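Local coordinates for protein Nrps/pks (Streptomyces albus, PDB 4OPE) that probably catalyses decarboxylative chain elongation of a polyketide intermediate, as a ketosynthase domain of the AT-less oxazolomycin synthase, at residues Tyr449-Leu453 with Thr487-Arg491; Ala495-Val501 with Arg523-Ala529; Ala529-Pro535 with Ala547-Ala552. One frame throughout, in Å; residues are numbered along the deposited sequence.

Contact 1: residues Tyr449-Leu453 with Thr487-Arg491; sequences YVCAL and TLLTR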
# COMPACT_ATOMS: atom_id res chain seq x y z
N TYR A 449 -15.20 39.76 -19.99
CA TYR A 449 -14.77 38.83 -19.03
C TYR A 449 -13.32 39.14 -18.84
O TYR A 449 -12.70 39.78 -19.69
CB TYR A 449 -14.93 37.39 -19.52
CG TYR A 449 -16.31 36.99 -19.97
CD1 TYR A 449 -17.32 36.72 -19.07
CD2 TYR A 449 -16.58 36.79 -21.33
CE1 TYR A 449 -18.58 36.33 -19.52
CE2 TYR A 449 -17.84 36.39 -21.78
CZ TYR A 449 -18.83 36.18 -20.87
OH TYR A 449 -20.08 35.79 -21.32
N VAL A 450 -12.79 38.68 -17.70
CA VAL A 450 -11.37 38.80 -17.46
C VAL A 450 -10.75 37.45 -17.58
O VAL A 450 -11.30 36.48 -17.05
CB VAL A 450 -11.06 39.37 -16.07
CG1 VAL A 450 -11.65 38.51 -14.97
CG2 VAL A 450 -9.56 39.51 -15.89
N CYS A 451 -9.65 37.38 -18.30
CA CYS A 451 -8.83 36.20 -18.34
C CYS A 451 -7.64 36.46 -17.48
O CYS A 451 -6.81 37.31 -17.78
CB CYS A 451 -8.33 35.93 -19.75
SG CYS A 451 -6.90 34.80 -19.87
N ALA A 452 -7.50 35.70 -16.42
CA ALA A 452 -6.44 35.99 -15.48
C ALA A 452 -5.48 34.78 -15.39
O ALA A 452 -5.90 33.68 -15.06
CB ALA A 452 -7.07 36.32 -14.14
N LEU A 453 -4.21 35.00 -15.70
CA LEU A 453 -3.21 33.94 -15.75
C LEU A 453 -2.11 34.29 -14.79
O LEU A 453 -1.84 35.48 -14.58
CB LEU A 453 -2.57 33.84 -17.11
CG LEU A 453 -3.44 33.50 -18.31
CD1 LEU A 453 -2.59 33.36 -19.56
CD2 LEU A 453 -4.13 32.19 -18.08
N THR A 487 -12.85 29.18 -14.96
CA THR A 487 -11.96 28.10 -14.68
C THR A 487 -10.60 28.60 -14.20
O THR A 487 -10.06 28.12 -13.19
CB THR A 487 -11.81 27.20 -15.92
OG1 THR A 487 -13.05 26.50 -16.15
CG2 THR A 487 -10.66 26.22 -15.76
N LEU A 488 -10.08 29.60 -14.89
CA LEU A 488 -8.78 30.15 -14.57
C LEU A 488 -8.75 30.83 -13.22
O LEU A 488 -7.74 30.82 -12.53
CB LEU A 488 -8.35 31.13 -15.65
CG LEU A 488 -8.03 30.43 -16.99
CD1 LEU A 488 -8.03 31.44 -18.12
CD2 LEU A 488 -6.73 29.66 -16.93
N LEU A 489 -9.88 31.38 -12.82
CA LEU A 489 -9.97 32.02 -11.52
C LEU A 489 -10.07 31.03 -10.36
O LEU A 489 -10.03 31.44 -9.18
CB LEU A 489 -11.14 32.98 -11.48
CG LEU A 489 -10.97 34.13 -12.47
CD1 LEU A 489 -12.24 34.98 -12.55
CD2 LEU A 489 -9.76 34.96 -12.05
N THR A 490 -10.16 29.74 -10.64
CA THR A 490 -10.07 28.79 -9.55
C THR A 490 -8.64 28.35 -9.32
O THR A 490 -8.34 27.67 -8.33
CB THR A 490 -10.87 27.53 -9.85
OG1 THR A 490 -10.16 26.76 -10.85
CG2 THR A 490 -12.25 27.92 -10.32
N ARG A 491 -7.75 28.74 -10.21
CA ARG A 491 -6.38 28.32 -10.09
C ARG A 491 -5.58 29.11 -9.10
O ARG A 491 -5.72 30.31 -8.97
CB ARG A 491 -5.71 28.38 -11.46
CG ARG A 491 -6.23 27.28 -12.37
CD ARG A 491 -5.38 27.16 -13.61
NE ARG A 491 -5.96 26.15 -14.48
CZ ARG A 491 -5.38 25.67 -15.56
NH1 ARG A 491 -4.18 26.14 -15.96
NH2 ARG A 491 -6.04 24.75 -16.24
O HOH W 1 -5.25 31.65 -13.33

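Contact 2: residues Ala495-Val501 with Arg523-Ala529; sequences AHRLAVV and RVLTGTA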
# COMPACT_ATOMS: atom_id res chain seq x y z
N ALA A 495 3.11 34.52 -8.57
CA ALA A 495 3.76 35.82 -8.54
C ALA A 495 3.59 36.61 -9.82
O ALA A 495 3.22 37.79 -9.75
CB ALA A 495 5.24 35.67 -8.22
N HIS A 496 3.86 35.99 -10.99
CA HIS A 496 3.87 36.75 -12.27
C HIS A 496 2.51 36.75 -12.91
O HIS A 496 1.92 35.71 -13.10
CB HIS A 496 4.91 36.22 -13.24
CG HIS A 496 6.29 36.45 -12.77
ND1 HIS A 496 7.19 37.23 -13.47
CD2 HIS A 496 6.89 36.13 -11.60
CE1 HIS A 496 8.30 37.35 -12.76
NE2 HIS A 496 8.15 36.68 -11.62
N ARG A 497 1.99 37.92 -13.25
CA ARG A 497 0.57 38.05 -13.59
C ARG A 497 0.40 38.53 -14.99
O ARG A 497 1.16 39.36 -15.49
CB ARG A 497 -0.11 39.04 -12.64
CG ARG A 497 0.01 38.68 -11.16
CD ARG A 497 -1.10 37.74 -10.78
NE ARG A 497 -0.90 37.16 -9.48
CZ ARG A 497 -1.71 37.29 -8.44
NH1 ARG A 497 -2.83 37.99 -8.47
NH2 ARG A 497 -1.39 36.67 -7.33
N LEU A 498 -0.63 38.00 -15.63
CA LEU A 498 -1.14 38.52 -16.90
C LEU A 498 -2.69 38.61 -16.87
O LEU A 498 -3.34 37.77 -16.29
CB LEU A 498 -0.65 37.65 -18.05
CG LEU A 498 -1.03 38.15 -19.43
CD1 LEU A 498 0.01 37.72 -20.44
CD2 LEU A 498 -2.38 37.64 -19.87
N ALA A 499 -3.28 39.63 -17.48
CA ALA A 499 -4.74 39.68 -17.60
C ALA A 499 -5.20 40.34 -18.87
O ALA A 499 -4.54 41.25 -19.42
CB ALA A 499 -5.34 40.41 -16.42
N VAL A 500 -6.36 39.89 -19.34
CA VAL A 500 -6.97 40.45 -20.52
C VAL A 500 -8.45 40.54 -20.29
O VAL A 500 -9.07 39.67 -19.67
CB VAL A 500 -6.77 39.55 -21.74
CG1 VAL A 500 -7.02 40.33 -23.00
CG2 VAL A 500 -5.36 38.97 -21.75
N VAL A 501 -9.02 41.62 -20.78
CA VAL A 501 -10.46 41.78 -20.85
C VAL A 501 -10.89 41.32 -22.20
O VAL A 501 -10.24 41.66 -23.19
CB VAL A 501 -10.87 43.22 -20.65
CG1 VAL A 501 -12.38 43.28 -20.51
CG2 VAL A 501 -10.19 43.75 -19.40
N ARG A 523 -5.27 45.86 -24.44
CA ARG A 523 -6.07 44.92 -23.69
C ARG A 523 -5.30 43.97 -22.77
O ARG A 523 -5.92 43.39 -21.91
CB ARG A 523 -6.95 44.08 -24.60
CG ARG A 523 -7.92 44.89 -25.42
CD ARG A 523 -8.34 44.08 -26.63
NE ARG A 523 -9.07 42.92 -26.16
CZ ARG A 523 -9.23 41.79 -26.83
NH1 ARG A 523 -8.74 41.62 -28.05
NH2 ARG A 523 -9.90 40.81 -26.24
N VAL A 524 -3.99 43.84 -22.93
CA VAL A 524 -3.20 42.96 -22.08
C VAL A 524 -2.43 43.69 -20.97
O VAL A 524 -1.60 44.53 -21.26
CB VAL A 524 -2.20 42.18 -22.91
CG1 VAL A 524 -1.41 41.27 -22.02
CG2 VAL A 524 -2.92 41.35 -23.95
N LEU A 525 -2.68 43.35 -19.71
CA LEU A 525 -1.93 43.95 -18.62
C LEU A 525 -1.00 42.90 -17.99
O LEU A 525 -1.33 41.74 -17.94
CB LEU A 525 -2.87 44.48 -17.55
CG LEU A 525 -4.10 45.27 -17.98
CD1 LEU A 525 -5.00 45.59 -16.78
CD2 LEU A 525 -3.70 46.53 -18.71
N THR A 526 0.16 43.32 -17.50
CA THR A 526 1.06 42.41 -16.88
C THR A 526 1.64 43.05 -15.64
O THR A 526 1.73 44.25 -15.56
CB THR A 526 2.24 41.98 -17.79
OG1 THR A 526 3.11 43.08 -17.97
CG2 THR A 526 1.78 41.49 -19.13
N GLY A 527 2.03 42.23 -14.68
CA GLY A 527 2.71 42.76 -13.52
C GLY A 527 3.16 41.67 -12.60
O GLY A 527 2.93 40.52 -12.87
N THR A 528 3.83 42.04 -11.54
CA THR A 528 4.20 41.07 -10.53
C THR A 528 3.41 41.40 -9.30
O THR A 528 3.16 42.56 -8.99
CB THR A 528 5.71 41.11 -10.27
OG1 THR A 528 6.37 40.53 -11.41
CG2 THR A 528 6.05 40.25 -9.08
N ALA A 529 2.96 40.37 -8.60
CA ALA A 529 2.12 40.60 -7.45
C ALA A 529 2.94 41.31 -6.39
O ALA A 529 4.15 41.18 -6.37
CB ALA A 529 1.58 39.29 -6.90

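Contact 3: residues Ala529-Pro535 with Ala547-Ala552; sequences ASRAAAP and AWVRGA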
# COMPACT_ATOMS: atom_id res chain seq x y z
N ALA A 529 2.96 40.37 -8.60
CA ALA A 529 2.12 40.60 -7.45
C ALA A 529 2.94 41.31 -6.39
O ALA A 529 4.15 41.18 -6.37
CB ALA A 529 1.58 39.29 -6.90
N SER A 530 2.27 42.05 -5.53
CA SER A 530 2.90 42.60 -4.32
C SER A 530 1.95 42.37 -3.16
O SER A 530 0.76 42.16 -3.34
CB SER A 530 3.25 44.09 -4.48
OG SER A 530 2.15 44.82 -4.99
N ARG A 531 2.49 42.39 -1.96
CA ARG A 531 1.71 42.04 -0.80
C ARG A 531 0.75 43.17 -0.50
O ARG A 531 1.04 44.32 -0.76
CB ARG A 531 2.61 41.76 0.39
CG ARG A 531 3.63 40.67 0.06
CD ARG A 531 4.56 40.41 1.21
NE ARG A 531 5.39 39.24 0.98
CZ ARG A 531 6.42 38.91 1.74
NH1 ARG A 531 6.77 39.66 2.77
NH2 ARG A 531 7.13 37.82 1.48
N ALA A 532 -0.42 42.78 0.01
CA ALA A 532 -1.56 43.66 0.30
C ALA A 532 -1.98 44.58 -0.85
O ALA A 532 -2.53 45.66 -0.63
CB ALA A 532 -1.31 44.44 1.58
N ALA A 533 -1.76 44.14 -2.08
CA ALA A 533 -2.19 44.93 -3.23
C ALA A 533 -3.65 45.34 -3.13
O ALA A 533 -4.50 44.63 -2.60
CB ALA A 533 -1.95 44.20 -4.52
N ALA A 534 -3.94 46.52 -3.65
CA ALA A 534 -5.29 47.01 -3.57
C ALA A 534 -6.22 46.06 -4.30
O ALA A 534 -6.00 45.70 -5.48
CB ALA A 534 -5.39 48.43 -4.16
N PRO A 535 -7.25 45.63 -3.61
CA PRO A 535 -8.26 44.81 -4.27
C PRO A 535 -9.04 45.60 -5.36
O PRO A 535 -8.86 46.80 -5.52
CB PRO A 535 -9.19 44.38 -3.12
CG PRO A 535 -9.02 45.45 -2.05
CD PRO A 535 -7.60 45.95 -2.20
N ALA A 547 -6.76 44.63 -10.80
CA ALA A 547 -6.49 44.14 -9.47
C ALA A 547 -5.64 42.89 -9.50
O ALA A 547 -4.73 42.75 -8.74
CB ALA A 547 -7.81 43.87 -8.75
N TRP A 548 -5.97 41.98 -10.42
CA TRP A 548 -5.22 40.78 -10.64
C TRP A 548 -3.77 41.06 -10.93
O TRP A 548 -2.88 40.44 -10.35
CB TRP A 548 -5.83 40.01 -11.80
CG TRP A 548 -5.15 38.71 -12.09
CD1 TRP A 548 -4.34 38.41 -13.19
CD2 TRP A 548 -5.17 37.57 -11.28
NE1 TRP A 548 -3.89 37.13 -13.08
CE2 TRP A 548 -4.39 36.59 -11.92
CE3 TRP A 548 -5.79 37.26 -10.08
CZ2 TRP A 548 -4.21 35.33 -11.38
CZ3 TRP A 548 -5.61 36.00 -9.53
CH2 TRP A 548 -4.82 35.05 -10.18
N VAL A 549 -3.52 41.96 -11.86
CA VAL A 549 -2.15 42.37 -12.17
C VAL A 549 -1.40 43.01 -10.98
O VAL A 549 -0.18 42.79 -10.83
CB VAL A 549 -2.14 43.25 -13.43
CG1 VAL A 549 -0.78 43.86 -13.68
CG2 VAL A 549 -2.53 42.36 -14.61
N ARG A 550 -2.09 43.75 -10.12
CA ARG A 550 -1.42 44.23 -8.86
C ARG A 550 -1.03 43.13 -7.87
O ARG A 550 -0.14 43.34 -7.02
CB ARG A 550 -2.30 45.18 -8.06
CG ARG A 550 -2.72 46.45 -8.74
CD ARG A 550 -3.36 47.36 -7.71
NE ARG A 550 -4.75 47.04 -7.40
CZ ARG A 550 -5.78 47.45 -8.13
NH1 ARG A 550 -5.61 48.15 -9.26
NH2 ARG A 550 -6.99 47.13 -7.76
N GLY A 551 -1.73 41.99 -7.95
CA GLY A 551 -1.48 40.85 -7.07
C GLY A 551 -2.69 40.40 -6.28
O GLY A 551 -2.57 39.49 -5.45
N ALA A 552 -3.83 41.00 -6.53
CA ALA A 552 -5.03 40.76 -5.74
C ALA A 552 -5.81 39.58 -6.27
O ALA A 552 -5.92 39.41 -7.48
CB ALA A 552 -5.93 42.00 -5.75
O HOH W 2 2.09 45.00 -7.69

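Contact 1: residues Tyr449-Leu453 with Thr487-Arg491
Two consecutive leucines, Leu488 and Leu489, grip the edge of strand 449-455 from both sides. Leu488 takes the side of the strand that carries Cys451 and Leu453: its CD1 sits 4.0 Å from Cys451 SG, and its CD2 is 3.8 Å from CD2 of Leu453, so the forked end of Leu488 rests against the surface that Cys451 SG and Leu453 CD2 form together. Leu489 reaches round to the other side, where its CD2 lies 3.7 Å from Ala452 CB and its CD1 4.3 Å from Val450 CG1. The small Ala452 is the hollow that takes the Leu489 methyl. Between the leucines runs the strand edge itself, with Ala452 O only 3.6 Å from Leu488 CB. No direct hydrogen bond crosses the gap; instead a water donates to Ala452 O and to Leu488 O, 2.7 Å from each. The type I turn from Leu488 to Arg491 then leads the chain away, with Arg491 N bonded to Leu488 O at 3.1 Å. Helix 458-473 touches Leu453, and helix 541-550 meets Val450 and Ala452. A leucine pair closing the outer edge of a small sheet is consistent with the α/β flanking subdomain that follows the thiolase-fold core in modular ketosynthases.

Contact 2: residues Ala495-Val501 with Arg523-Ala529
Five main-chain hydrogen bonds tie these antiparallel strands together. Arg497 and Gly527 bond both ways (Arg497 N to Gly527 O 2.8 Å, Gly527 N to Arg497 O 3.1 Å), as do Ala499 and Leu525 (Ala499 N to Leu525 O 2.9 Å, Leu525 N to Ala499 O 2.8 Å). Past the strand ends, Ala529 N reaches Ala495 O at 2.8 Å. At the far end Arg523 NH2 bonds to Val501 O at 3.2 Å, while the same NH2 forms a salt bridge with Asp507. In the non-hydrogen-bonded pairs, His496 with Thr528 and Leu498 with Thr526, the CA atoms close to 4.7 and 4.5 Å, and CA-H...O contacts such as Thr526 CA to Arg497 O, 3.4 Å, fill the intervals.

Apolar packing gathers on one face: Leu498 CG meets Val524 CG1 at 4.1 Å, and Val500 CG2 meets Val524 CG2 at 4.1 Å, under helices 458-473 and 505-516. On the other face, beneath helix 541-550, Arg497 lies opposite the bare Gly527. Its guanidinium has Ala529 CB over one face, bonds to Met494 O and Trp548 O, and makes a cation-pi contact with the Trp548 ring. Ala499 and Leu525 pack on Val549 of the same helix. The chemistry implies that the backbone sets the register, while the side chains mainly join the paired strands to the helices on both faces.

Contact 3: residues Ala529-Pro535 with Ala547-Ala552
A Schellman motif ends helix 541-550 here, and the loop 529-535 wraps round that C-terminus. Arg550 has the most surface covered. Its NE donates to Ala534 O at 2.7 Å, its NH2 to the same oxygen at 2.9 Å, and NH2 also makes a weak bond to Pro535 O at 2.9 Å, so the guanidinium edge holds the loop by its carbonyls. Ala533, which closes the type II turn begun at Ser530, points its methyl at the helix end: CB is 3.2 Å from Arg550 O and 3.7 Å from Arg550 CB. Ala529 presses its CB to 3.4 Å from Gly551 CA. With phi at 123°, Gly551 turns the chain so that Ala552 N bonds back to Ala547 O at 3.0 Å; a CB on Gly551 would clash with Ala529 CB and Ser530 N. That nitrogen, Ser530 N, donates to Arg550 O at 3.1 Å, and a water, 2.7 Å from Ser530 OG, which donates to it, gives its own hydrogen to Arg550 O at 2.9 Å.

In the fold
All three contacts belong to one small α/β unit on the same side of the chain's centre, built on the antiparallel sheet 449-455, 496-502, 524-528. They follow in series along the chain. Contact 1 sits at one outer strand, contact 2 pairs the central strand with the other outer one, and contact 3 continues from it through the shared Ala529. The centre of contact 2 lies about 11 Å from that of contact 1 and about 10 Å from that of contact 3; contacts 1 and 3 are about 15 Å apart. Trp548 connects all three, bonding through NE1 to Leu453 O and through its carbonyl to Arg497 NH1, so helix 541-550 covers one sheet face, Val549 packing on strand 524-528.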